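Long-range contacts in beta-L-arabinobiosidase (PDB 5MQR), which probably hydrolyses glycosidic bonds in plant pectin as a gut bacterial beta-L-arabinobiosidase, and may also have exo-alpha-sialidase activity: residues A[660-665]-A[1051-1056]; A[890-895]-A[959-964]; A[1042-1047]-A[1096-1101]; A[1066-1071]-A[1081-1086]. All coordinates share one frame; numbering follows the deposited sequence.

Contact 1: A[660-665]-A[1051-1056]; sequences LFECPQ and WDWFCL
Trp1051 meets Cys663, Pro664 and Gln665 where a short antiparallel pairing runs out, a worked example of one indole serving several neighbours. With CG anti to the carbonyl carbon (chi1 -67°), one ring face turns to Cys663 and Pro664. Its CB lies beside Pro664 CG and CD. The next atom, Trp1051 CG, is 3.7 Å from Pro664 CD, which makes a CH-pi contact over the five-membered ring and also lies near CD1 and CD2. At the ring edge, Trp1051 NE1 donates to Gln665 OE1 at 3.1 Å; the acceptor is in the indole plane, though the amide stands nearly perpendicular to the ring (88°). Gln665 NE2 is held by Glu980 and Asn667, which fixes the rotation of that amide. Over the six-membered ring, Trp1051 CE3 meets Cys663 CB at 3.6 Å. Farther out, CH2 of Trp1051 lies 3.6 Å from Cys663 SG, a sulfur-aromatic contact, and CZ3 also lies 4.1 Å from Phe661 CZ.

Pro664 is wedged between two indoles, because its CG also lies over the centre of the Trp1053 six-membered ring. Glu662 CD is 3.6 Å from Trp1053 CZ3, the carboxylate plane turned 49° from the ring, while its oxygens pair with Arg1076 and Tyr1077. Backbone bonds from Glu662 N to Cys1055 O and back, from Cys1055 N to Glu662 O, are both 3.0 Å. The whole is an edge strand, 660-662, leading into helix 666-680 and added to the antiparallel sheet of the glycosyl hydrolase family 65 C-terminal domain.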
# COMPACT_ATOMS: atom_id res chain seq x y z
N LEU A 660 -8.74 12.03 -3.60
CA LEU A 660 -7.86 11.70 -4.72
C LEU A 660 -8.20 10.34 -5.31
O LEU A 660 -8.58 9.43 -4.58
CB LEU A 660 -6.41 11.74 -4.28
CG LEU A 660 -5.91 13.09 -3.72
CD1 LEU A 660 -4.51 12.93 -3.13
CD2 LEU A 660 -5.91 14.20 -4.76
N PHE A 661 -8.05 10.20 -6.62
CA PHE A 661 -8.42 8.98 -7.34
C PHE A 661 -7.35 8.64 -8.38
O PHE A 661 -6.76 9.51 -8.99
CB PHE A 661 -9.80 9.17 -8.02
CG PHE A 661 -10.17 8.07 -9.01
CD1 PHE A 661 -10.69 6.87 -8.58
CD2 PHE A 661 -10.00 8.25 -10.37
CE1 PHE A 661 -11.02 5.86 -9.48
CE2 PHE A 661 -10.33 7.24 -11.27
CZ PHE A 661 -10.83 6.04 -10.82
N GLU A 662 -7.13 7.36 -8.60
CA GLU A 662 -6.40 6.92 -9.78
C GLU A 662 -6.88 5.57 -10.22
O GLU A 662 -7.37 4.78 -9.42
CB GLU A 662 -4.88 6.84 -9.56
CG GLU A 662 -4.42 5.83 -8.51
CD GLU A 662 -2.91 5.55 -8.54
OE1 GLU A 662 -2.12 6.36 -9.13
OE2 GLU A 662 -2.53 4.52 -7.95
N CYS A 663 -6.68 5.32 -11.51
CA CYS A 663 -6.92 4.04 -12.10
C CYS A 663 -6.05 3.99 -13.33
O CYS A 663 -5.45 4.99 -13.67
CB CYS A 663 -8.41 3.89 -12.41
SG CYS A 663 -8.94 4.88 -13.80
N PRO A 664 -5.93 2.82 -13.99
CA PRO A 664 -5.07 2.66 -15.18
C PRO A 664 -5.66 3.18 -16.48
O PRO A 664 -4.98 3.13 -17.50
CB PRO A 664 -4.90 1.14 -15.30
CG PRO A 664 -5.76 0.51 -14.26
CD PRO A 664 -6.63 1.57 -13.65
N GLN A 665 -6.89 3.66 -16.45
CA GLN A 665 -7.56 4.14 -17.65
C GLN A 665 -7.55 5.67 -17.59
O GLN A 665 -8.16 6.28 -16.70
CB GLN A 665 -8.97 3.57 -17.75
CG GLN A 665 -9.57 3.64 -19.15
CD GLN A 665 -10.90 2.90 -19.29
OE1 GLN A 665 -11.11 1.84 -18.68
NE2 GLN A 665 -11.79 3.47 -20.07
N TRP A 1051 -9.75 -3.49 -14.29
CA TRP A 1051 -8.59 -2.74 -13.83
C TRP A 1051 -7.72 -3.54 -12.82
O TRP A 1051 -8.22 -4.01 -11.79
CB TRP A 1051 -9.03 -1.43 -13.16
CG TRP A 1051 -9.66 -0.43 -14.07
CD1 TRP A 1051 -9.56 -0.38 -15.45
CD2 TRP A 1051 -10.44 0.70 -13.69
NE1 TRP A 1051 -10.28 0.68 -15.93
CE2 TRP A 1051 -10.83 1.36 -14.87
CE3 TRP A 1051 -10.88 1.21 -12.46
CZ2 TRP A 1051 -11.62 2.52 -14.86
CZ3 TRP A 1051 -11.67 2.34 -12.45
CH2 TRP A 1051 -12.02 2.99 -13.65
N ASP A 1052 -6.42 -3.62 -13.07
CA ASP A 1052 -5.51 -4.30 -12.15
C ASP A 1052 -5.39 -3.58 -10.82
O ASP A 1052 -5.05 -4.20 -9.82
CB ASP A 1052 -4.11 -4.43 -12.74
CG ASP A 1052 -4.04 -5.41 -13.87
OD1 ASP A 1052 -5.00 -6.20 -14.09
OD2 ASP A 1052 -3.00 -5.41 -14.53
N TRP A 1053 -5.67 -2.28 -10.80
CA TRP A 1053 -5.60 -1.52 -9.56
C TRP A 1053 -6.41 -0.27 -9.67
O TRP A 1053 -6.64 0.20 -10.77
CB TRP A 1053 -4.14 -1.14 -9.25
CG TRP A 1053 -3.38 -0.60 -10.42
CD1 TRP A 1053 -2.60 -1.31 -11.31
CD2 TRP A 1053 -3.33 0.76 -10.85
NE1 TRP A 1053 -2.07 -0.46 -12.27
CE2 TRP A 1053 -2.50 0.81 -12.00
CE3 TRP A 1053 -3.92 1.95 -10.39
CZ2 TRP A 1053 -2.24 2.01 -12.69
CZ3 TRP A 1053 -3.65 3.14 -11.06
CH2 TRP A 1053 -2.82 3.16 -12.21
N PHE A 1054 -6.81 0.26 -8.53
CA PHE A 1054 -7.33 1.63 -8.46
C PHE A 1054 -7.36 2.05 -7.02
O PHE A 1054 -7.22 1.22 -6.12
CB PHE A 1054 -8.74 1.78 -9.08
CG PHE A 1054 -9.79 0.90 -8.47
CD1 PHE A 1054 -10.43 1.27 -7.30
CD2 PHE A 1054 -10.16 -0.29 -9.07
CE1 PHE A 1054 -11.41 0.45 -6.73
CE2 PHE A 1054 -11.13 -1.12 -8.51
CZ PHE A 1054 -11.76 -0.74 -7.34
N CYS A 1055 -7.59 3.34 -6.79
CA CYS A 1055 -7.64 3.81 -5.42
C CYS A 1055 -8.40 5.11 -5.31
O CYS A 1055 -8.21 6.02 -6.09
CB CYS A 1055 -6.22 4.00 -4.89
SG CYS A 1055 -6.13 4.77 -3.27
N LEU A 1056 -9.29 5.17 -4.33
CA LEU A 1056 -9.89 6.43 -3.90
C LEU A 1056 -9.39 6.71 -2.51
O LEU A 1056 -9.54 5.91 -1.61
CB LEU A 1056 -11.41 6.36 -3.90
CG LEU A 1056 -12.12 7.65 -3.49
CD1 LEU A 1056 -12.02 8.72 -4.58
CD2 LEU A 1056 -13.58 7.35 -3.16

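Contact 2: A[890-895]-A[959-964]; sequences IPWYFN and ANFMNN
Asn960 reaches the end of the short helix 890-893 with its side-chain amide, the first of three kinds of interaction. In a direct hydrogen bond, Asn960 ND2 donates to Trp892 O at 2.9 Å, in the carbonyl plane and on a lone pair. That oxygen also accepts from Asn895 N, a bond of the Schellman motif in which Asn895, with positive phi, is the C-prime residue. A second direct bond joins Asn964 ND2 to Asn895 OD1 at 2.9 Å, the donor standing 42° above the carbonyl plane. A water links Asn895 to Asn960: Asn895 ND2 donates to it, and it makes a weak bond to Asn960 OD1, whose stronger partner is Arg1033. With a valine in place of Asn895, the Asn964 amide would probably lose this acceptor and the water its donor, while the branched chain would fit the positive phi poorly.

The aromatic contact is edge-to-face: Phe961 points its edge at the five-membered ring of Trp892, centroids 5.0 Å apart and planes at 71°, with Trp907 meeting both rings. Directional amides beside an aromatic cluster imply a specific, orientation-dependent junction between helix ends of the MGH1-like glycoside hydrolase domain.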
# COMPACT_ATOMS: atom_id res chain seq x y z
N ILE A 890 -36.27 7.76 -12.04
CA ILE A 890 -36.10 8.60 -10.83
C ILE A 890 -36.68 7.96 -9.56
O ILE A 890 -36.10 8.11 -8.51
CB ILE A 890 -36.63 10.03 -11.05
CG1 ILE A 890 -35.80 10.74 -12.12
CG2 ILE A 890 -36.53 10.89 -9.79
CD1 ILE A 890 -36.37 12.08 -12.54
N PRO A 891 -37.78 7.17 -9.64
CA PRO A 891 -38.17 6.49 -8.41
C PRO A 891 -37.02 5.75 -7.68
O PRO A 891 -36.96 5.81 -6.44
CB PRO A 891 -39.25 5.52 -8.88
CG PRO A 891 -39.85 6.21 -10.06
CD PRO A 891 -38.66 6.81 -10.76
N TRP A 892 -36.14 5.09 -8.44
CA TRP A 892 -34.98 4.39 -7.85
C TRP A 892 -33.86 5.31 -7.32
O TRP A 892 -33.06 4.88 -6.51
CB TRP A 892 -34.38 3.40 -8.84
CG TRP A 892 -35.22 2.22 -9.00
CD1 TRP A 892 -35.29 1.15 -8.16
CD2 TRP A 892 -36.14 1.97 -10.04
NE1 TRP A 892 -36.18 0.25 -8.63
CE2 TRP A 892 -36.71 0.71 -9.79
CE3 TRP A 892 -36.51 2.67 -11.20
CZ2 TRP A 892 -37.66 0.14 -10.63
CZ3 TRP A 892 -37.47 2.10 -12.04
CH2 TRP A 892 -38.04 0.85 -11.75
N TYR A 893 -33.80 6.54 -7.77
CA TYR A 893 -32.93 7.56 -7.16
C TYR A 893 -33.19 7.69 -5.65
O TYR A 893 -32.29 8.02 -4.89
CB TYR A 893 -33.13 8.91 -7.86
CG TYR A 893 -32.14 9.97 -7.52
CD1 TYR A 893 -32.28 10.72 -6.38
CD2 TYR A 893 -31.10 10.29 -8.39
CE1 TYR A 893 -31.37 11.70 -6.04
CE2 TYR A 893 -30.19 11.29 -8.09
CZ TYR A 893 -30.33 12.00 -6.91
OH TYR A 893 -29.46 13.01 -6.56
N PHE A 894 -34.43 7.43 -5.23
CA PHE A 894 -34.79 7.51 -3.82
C PHE A 894 -35.21 6.18 -3.25
O PHE A 894 -35.85 6.12 -2.20
CB PHE A 894 -35.92 8.55 -3.64
CG PHE A 894 -35.61 9.86 -4.27
CD1 PHE A 894 -34.90 10.82 -3.59
CD2 PHE A 894 -36.01 10.12 -5.56
CE1 PHE A 894 -34.59 12.04 -4.19
CE2 PHE A 894 -35.71 11.33 -6.16
CZ PHE A 894 -35.00 12.30 -5.48
N ASN A 895 -34.83 5.10 -3.91
CA ASN A 895 -35.23 3.74 -3.51
C ASN A 895 -36.74 3.62 -3.24
O ASN A 895 -37.16 2.95 -2.30
CB ASN A 895 -34.41 3.28 -2.29
CG ASN A 895 -32.92 3.27 -2.57
OD1 ASN A 895 -32.42 2.43 -3.31
ND2 ASN A 895 -32.20 4.20 -1.99
N ALA A 959 -27.32 2.60 -9.80
CA ALA A 959 -26.49 2.17 -8.69
C ALA A 959 -27.32 1.77 -7.48
O ALA A 959 -27.02 0.77 -6.86
CB ALA A 959 -25.49 3.27 -8.31
N ASN A 960 -28.35 2.55 -7.15
CA ASN A 960 -29.22 2.20 -6.02
C ASN A 960 -29.87 0.86 -6.25
O ASN A 960 -29.90 0.01 -5.36
CB ASN A 960 -30.30 3.26 -5.79
CG ASN A 960 -29.79 4.52 -5.14
OD1 ASN A 960 -28.69 4.57 -4.57
ND2 ASN A 960 -30.60 5.56 -5.20
N PHE A 961 -30.40 0.70 -7.45
CA PHE A 961 -31.05 -0.53 -7.87
C PHE A 961 -30.08 -1.69 -7.75
O PHE A 961 -30.44 -2.71 -7.18
CB PHE A 961 -31.51 -0.40 -9.31
CG PHE A 961 -32.26 -1.59 -9.83
CD1 PHE A 961 -33.49 -1.97 -9.25
CD2 PHE A 961 -31.80 -2.30 -10.95
CE1 PHE A 961 -34.19 -3.04 -9.77
CE2 PHE A 961 -32.51 -3.37 -11.47
CZ PHE A 961 -33.69 -3.74 -10.86
N MSE A 962 -28.86 -1.51 -8.23
CA MSE A 962 -27.88 -2.60 -8.19
C MSE A 962 -27.37 -2.90 -6.80
O MSE A 962 -27.06 -4.06 -6.49
CB MSE A 962 -26.73 -2.28 -9.12
CG MSE A 962 -27.21 -2.42 -10.56
SE MSE A 962 -25.80 -1.85 -11.81
CE MSE A 962 -24.72 -3.48 -11.66
N ASN A 963 -27.29 -1.89 -5.95
CA ASN A 963 -26.89 -2.09 -4.57
C ASN A 963 -27.99 -2.61 -3.65
O ASN A 963 -27.71 -3.43 -2.79
CB ASN A 963 -26.34 -0.80 -3.96
CG ASN A 963 -24.90 -0.58 -4.30
OD1 ASN A 963 -24.02 -1.03 -3.56
ND2 ASN A 963 -24.64 0.10 -5.42
N ASN A 964 -29.23 -2.13 -3.81
CA ASN A 964 -30.25 -2.31 -2.78
C ASN A 964 -31.36 -3.29 -3.15
O ASN A 964 -32.16 -3.61 -2.31
CB ASN A 964 -30.86 -0.94 -2.39
CG ASN A 964 -29.82 0.04 -1.90
OD1 ASN A 964 -28.82 -0.35 -1.31
ND2 ASN A 964 -30.05 1.31 -2.14
O HOH W 1 -29.27 4.88 -1.97

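Contact 3: A[1042-1047]-A[1096-1101]; sequences INPLIP and DTLTRL
Ile1042 and Leu1101 form one antiparallel hydrogen-bonded pair, the innermost shell of a junction otherwise built from loops. Ile1042 N donates to Leu1101 O at 2.9 Å in an almost straight bond (178°), and Leu1101 N returns the favour to Ile1042 O at 2.9 Å. Their side chains run side by side, with Ile1042 CG1 3.9 Å from Leu1101 CB. A little along the loops, Leu1098 spreads its two methyls: CD2 rests 4.0 Å from Pro1044 CG, while CD1 lies near Ile1046 CB.

Between these two points the Asn1043 side chain crosses that of Arg1100 at a slant. Its CG is anti to the backbone N (chi1 -176°), which brings OD1 to 3.7 Å from Arg1100 CB; the amide and guanidinium planes are 36° apart.

The next shell positions these groups. ND2 of Asn1043 bonds to Asn963 on helix 948-964, and its backbone is tied to Gly1031. Ile1042 packs on Ile1068, Leu1083 and Ile1085, and Leu1098 on Phe1054 and Trp1070, so both loops lie against the sheet of the C-terminal domain. A leucine in place of Asn1043 would probably leave Asn963 OD1 without this donor and weaken the link to the helix. The chemistry implies a division of labour: backbone bonds set the register of Ile1042 against Leu1101, apolar contacts seat the loops, and the Asn1043 amide adds a directional bond from segment 1042-1047 to helix 948-964.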
# COMPACT_ATOMS: atom_id res chain seq x y z
N ILE A 1042 -18.82 -0.74 1.17
CA ILE A 1042 -18.43 -0.53 -0.22
C ILE A 1042 -18.88 -1.69 -1.07
O ILE A 1042 -19.01 -2.81 -0.60
CB ILE A 1042 -16.92 -0.27 -0.42
CG1 ILE A 1042 -16.09 -1.56 -0.36
CG2 ILE A 1042 -16.43 0.75 0.58
CD1 ILE A 1042 -14.61 -1.35 -0.63
N ASN A 1043 -19.10 -1.39 -2.35
CA ASN A 1043 -19.52 -2.39 -3.31
C ASN A 1043 -19.23 -1.84 -4.69
O ASN A 1043 -20.11 -1.29 -5.34
CB ASN A 1043 -21.01 -2.69 -3.13
CG ASN A 1043 -21.48 -3.79 -4.06
OD1 ASN A 1043 -20.74 -4.75 -4.30
ND2 ASN A 1043 -22.66 -3.64 -4.62
N PRO A 1044 -17.97 -1.94 -5.13
CA PRO A 1044 -17.61 -1.42 -6.45
C PRO A 1044 -18.36 -2.10 -7.58
O PRO A 1044 -18.50 -3.30 -7.57
CB PRO A 1044 -16.12 -1.71 -6.57
CG PRO A 1044 -15.66 -2.03 -5.20
CD PRO A 1044 -16.83 -2.60 -4.48
N LEU A 1045 -18.83 -1.32 -8.53
CA LEU A 1045 -19.49 -1.85 -9.71
C LEU A 1045 -18.53 -1.81 -10.89
O LEU A 1045 -18.83 -1.28 -11.94
CB LEU A 1045 -20.77 -1.04 -10.01
CG LEU A 1045 -21.73 -0.89 -8.84
CD1 LEU A 1045 -22.81 0.11 -9.20
CD2 LEU A 1045 -22.28 -2.23 -8.40
N ILE A 1046 -17.34 -2.34 -10.69
CA ILE A 1046 -16.35 -2.47 -11.74
C ILE A 1046 -16.32 -3.97 -11.98
O ILE A 1046 -16.34 -4.73 -11.03
CB ILE A 1046 -15.02 -1.92 -11.24
CG1 ILE A 1046 -15.20 -0.45 -10.91
CG2 ILE A 1046 -13.92 -2.10 -12.28
CD1 ILE A 1046 -13.98 0.20 -10.30
N PRO A 1047 -16.35 -4.41 -13.25
CA PRO A 1047 -16.23 -5.85 -13.46
C PRO A 1047 -14.88 -6.41 -13.03
O PRO A 1047 -13.87 -5.68 -12.94
CB PRO A 1047 -16.42 -6.04 -14.97
CG PRO A 1047 -16.47 -4.69 -15.57
CD PRO A 1047 -16.70 -3.69 -14.49
N ASP A 1096 -10.86 -10.63 -1.12
CA ASP A 1096 -10.02 -11.20 -2.19
C ASP A 1096 -10.46 -10.77 -3.60
O ASP A 1096 -9.67 -10.88 -4.54
CB ASP A 1096 -10.05 -12.74 -2.15
CG ASP A 1096 -9.44 -13.34 -0.89
OD1 ASP A 1096 -8.57 -12.72 -0.25
OD2 ASP A 1096 -9.82 -14.48 -0.56
N THR A 1097 -11.70 -10.33 -3.74
CA THR A 1097 -12.26 -9.96 -5.02
C THR A 1097 -13.00 -8.62 -4.91
O THR A 1097 -13.29 -8.13 -3.80
CB THR A 1097 -13.28 -11.03 -5.50
OG1 THR A 1097 -14.34 -11.18 -4.53
CG2 THR A 1097 -12.58 -12.41 -5.69
N LEU A 1098 -13.30 -8.02 -6.07
CA LEU A 1098 -14.21 -6.89 -6.10
C LEU A 1098 -15.60 -7.40 -5.81
O LEU A 1098 -16.18 -8.09 -6.60
CB LEU A 1098 -14.15 -6.15 -7.44
CG LEU A 1098 -12.84 -5.40 -7.65
CD1 LEU A 1098 -12.78 -4.82 -9.05
CD2 LEU A 1098 -12.65 -4.30 -6.62
N THR A 1099 -16.12 -7.06 -4.64
CA THR A 1099 -17.39 -7.60 -4.16
C THR A 1099 -17.77 -6.71 -2.98
O THR A 1099 -16.97 -5.85 -2.57
CB THR A 1099 -17.29 -9.11 -3.79
OG1 THR A 1099 -18.58 -9.62 -3.47
CG2 THR A 1099 -16.37 -9.36 -2.60
N ARG A 1100 -18.98 -6.85 -2.46
CA ARG A 1100 -19.40 -6.07 -1.30
C ARG A 1100 -18.50 -6.33 -0.05
O ARG A 1100 -18.24 -7.46 0.31
CB ARG A 1100 -20.87 -6.34 -0.96
CG ARG A 1100 -21.39 -5.48 0.16
CD ARG A 1100 -22.82 -5.81 0.54
NE ARG A 1100 -23.75 -5.14 -0.35
CZ ARG A 1100 -24.68 -5.72 -1.13
NH1 ARG A 1100 -24.85 -7.05 -1.16
NH2 ARG A 1100 -25.46 -4.95 -1.89
N LEU A 1101 -18.05 -5.27 0.59
CA LEU A 1101 -17.22 -5.36 1.78
C LEU A 1101 -17.76 -4.37 2.80
O LEU A 1101 -17.90 -3.18 2.51
CB LEU A 1101 -15.77 -5.04 1.43
CG LEU A 1101 -14.76 -4.96 2.58
CD1 LEU A 1101 -14.71 -6.24 3.40
CD2 LEU A 1101 -13.38 -4.61 2.01

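Contact 4: A[1066-1071]-A[1081-1086]; sequences LTILWD and KGLRIF
Leu1069 and Phe1086 meet through the first torsion of the leucine. In Leu1069 a chi1 of 66° sets CG between the backbone N and the carbonyl carbon; as a result Leu1069 CD2 reaches 3.8 Å from Phe1086 CE1. Trp1070, its CG anti to the backbone N (chi1 166°), instead brings CE3 and CZ3 of its six-membered ring against the neighbouring strand, with Leu1083 N at the ring edge; CE3 is 3.3 Å from Gly1082 C and CZ3 is 3.5 Å from Gly1082 CA. At the backbone angles of Gly1082 a CB would be pressed against the preceding carbonyl O. Trp1070 NE1 is bonded to Trp1051 O, which holds the indole in place.

Three hydrogen-bonded pairs, Thr1067 with Phe1086, Leu1069 with Arg1084, and Asp1071 with Gly1082, alternate with non-hydrogen-bonded ones. In the central pair both donors lie nearly along the C=O axis, with Arg1084 N 2.7 Å from Leu1069 O. At the last pair both donors stand above the carbonyl planes, Asp1071 N lying 3.0 Å from Gly1082 O. On the face opposite Leu1069, Ile1068 CG2 runs beside Leu1083 CD1 at 4.1 Å, and Ile1042 packs on both.

Arg1084 turns its guanidinium back along its own strand: NH2 donates to Lys1081 O at 3.0 Å. The chemistry implies a beta hairpin fixed by backbone bonds, its apolar side chains packing on the faces of the sheet, Arg1084 NH1 paired in a salt bridge with Glu1091 of the next strand, and the Asp1071 carboxylate held by the Tyr1077 backbone N-H in the connecting loop.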
# COMPACT_ATOMS: atom_id res chain seq x y z
N LEU A 1066 -10.86 8.20 4.69
CA LEU A 1066 -10.94 6.84 4.14
C LEU A 1066 -10.14 6.68 2.89
O LEU A 1066 -9.95 7.63 2.12
CB LEU A 1066 -12.38 6.37 3.84
CG LEU A 1066 -13.48 6.46 4.90
CD1 LEU A 1066 -14.71 5.64 4.50
CD2 LEU A 1066 -13.01 6.04 6.25
N THR A 1067 -9.69 5.45 2.71
CA THR A 1067 -9.03 5.02 1.48
C THR A 1067 -9.67 3.72 1.04
O THR A 1067 -9.89 2.84 1.86
CB THR A 1067 -7.55 4.73 1.72
OG1 THR A 1067 -6.99 5.82 2.44
CG2 THR A 1067 -6.81 4.50 0.44
N ILE A 1068 -9.97 3.61 -0.24
CA ILE A 1068 -10.47 2.36 -0.79
C ILE A 1068 -9.56 2.04 -1.95
O ILE A 1068 -9.38 2.86 -2.84
CB ILE A 1068 -11.92 2.49 -1.32
CG1 ILE A 1068 -12.88 2.87 -0.19
CG2 ILE A 1068 -12.35 1.21 -2.04
CD1 ILE A 1068 -14.17 3.47 -0.67
N LEU A 1069 -9.01 0.84 -1.94
CA LEU A 1069 -8.14 0.44 -2.99
C LEU A 1069 -8.27 -1.02 -3.38
O LEU A 1069 -8.74 -1.87 -2.61
CB LEU A 1069 -6.69 0.77 -2.63
CG LEU A 1069 -5.97 0.09 -1.47
CD1 LEU A 1069 -5.45 -1.31 -1.85
CD2 LEU A 1069 -4.81 0.98 -1.01
N TRP A 1070 -7.83 -1.25 -4.59
CA TRP A 1070 -7.87 -2.53 -5.23
C TRP A 1070 -6.50 -2.74 -5.86
O TRP A 1070 -5.98 -1.85 -6.51
CB TRP A 1070 -8.94 -2.55 -6.32
CG TRP A 1070 -8.84 -3.72 -7.24
CD1 TRP A 1070 -8.46 -3.69 -8.54
CD2 TRP A 1070 -9.06 -5.11 -6.91
NE1 TRP A 1070 -8.44 -4.97 -9.06
CE2 TRP A 1070 -8.82 -5.86 -8.09
CE3 TRP A 1070 -9.46 -5.78 -5.75
CZ2 TRP A 1070 -8.96 -7.26 -8.14
CZ3 TRP A 1070 -9.61 -7.20 -5.80
CH2 TRP A 1070 -9.36 -7.91 -6.99
N ASP A 1071 -5.93 -3.92 -5.65
CA ASP A 1071 -4.58 -4.23 -6.13
C ASP A 1071 -4.54 -5.71 -6.38
O ASP A 1071 -4.30 -6.51 -5.48
CB ASP A 1071 -3.53 -3.78 -5.11
CG ASP A 1071 -2.12 -3.64 -5.70
OD1 ASP A 1071 -1.85 -4.13 -6.84
OD2 ASP A 1071 -1.25 -3.04 -5.00
N LYS A 1081 -2.71 -8.03 -1.65
CA LYS A 1081 -3.58 -8.16 -2.79
C LYS A 1081 -5.04 -7.95 -2.39
O LYS A 1081 -5.42 -8.11 -1.24
CB LYS A 1081 -3.42 -9.53 -3.41
CG LYS A 1081 -2.03 -9.79 -3.93
CD LYS A 1081 -2.02 -11.09 -4.73
CE LYS A 1081 -0.63 -11.53 -5.14
NZ LYS A 1081 -0.72 -12.71 -6.07
N GLY A 1082 -5.85 -7.58 -3.37
CA GLY A 1082 -7.28 -7.50 -3.20
C GLY A 1082 -7.82 -6.11 -2.90
O GLY A 1082 -7.16 -5.09 -3.17
N LEU A 1083 -9.03 -6.10 -2.35
CA LEU A 1083 -9.79 -4.90 -2.10
C LEU A 1083 -9.63 -4.53 -0.64
O LEU A 1083 -9.92 -5.34 0.21
CB LEU A 1083 -11.28 -5.17 -2.40
CG LEU A 1083 -12.27 -4.04 -2.12
CD1 LEU A 1083 -11.96 -2.81 -2.97
CD2 LEU A 1083 -13.70 -4.54 -2.33
N ARG A 1084 -9.21 -3.31 -0.35
CA ARG A 1084 -8.95 -2.91 1.04
C ARG A 1084 -9.51 -1.55 1.34
O ARG A 1084 -9.52 -0.67 0.49
CB ARG A 1084 -7.46 -2.89 1.32
CG ARG A 1084 -6.91 -4.28 1.53
CD ARG A 1084 -5.39 -4.32 1.66
NE ARG A 1084 -4.94 -5.64 1.23
CZ ARG A 1084 -4.72 -6.67 2.04
NH1 ARG A 1084 -4.82 -6.53 3.34
NH2 ARG A 1084 -4.37 -7.83 1.52
N ILE A 1085 -9.95 -1.39 2.57
CA ILE A 1085 -10.44 -0.13 3.11
C ILE A 1085 -9.51 0.28 4.23
O ILE A 1085 -9.20 -0.55 5.09
CB ILE A 1085 -11.83 -0.29 3.71
CG1 ILE A 1085 -12.82 -0.69 2.61
CG2 ILE A 1085 -12.28 1.01 4.41
CD1 ILE A 1085 -14.16 -1.14 3.14
N PHE A 1086 -9.08 1.54 4.22
CA PHE A 1086 -8.31 2.09 5.32
C PHE A 1086 -9.08 3.24 5.96
O PHE A 1086 -9.75 4.00 5.29
CB PHE A 1086 -6.92 2.56 4.85
CG PHE A 1086 -6.03 1.45 4.33
CD1 PHE A 1086 -6.24 0.91 3.06
CD2 PHE A 1086 -4.95 0.97 5.09
CE1 PHE A 1086 -5.42 -0.11 2.57
CE2 PHE A 1086 -4.13 -0.06 4.61
CZ PHE A 1086 -4.36 -0.59 3.33

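Overall arrangement
From the N terminus, contact 1 opens the longest loop: 660-665 waits until 1051-1056 to be paired, and the stretch between them, whose regular structure is mostly helix, holds contact 2, 890-895 with 959-964, nested inside. The segments of contacts 1 and 3 alternate, so they cross, while contact 2 closes before contact 3 opens. Contact 4, the hairpin of 1066-1071 and 1081-1086, lies inside the loop closed by contact 3 and follows contact 1 in series. Contacts 1 and 4 extend the same sheet through neighbouring strands, and contact 3 packs against both of them. Contact 3 also touches contact 2 through Asn1043 and Asn963, tying the helical domain to the C-terminal sheet.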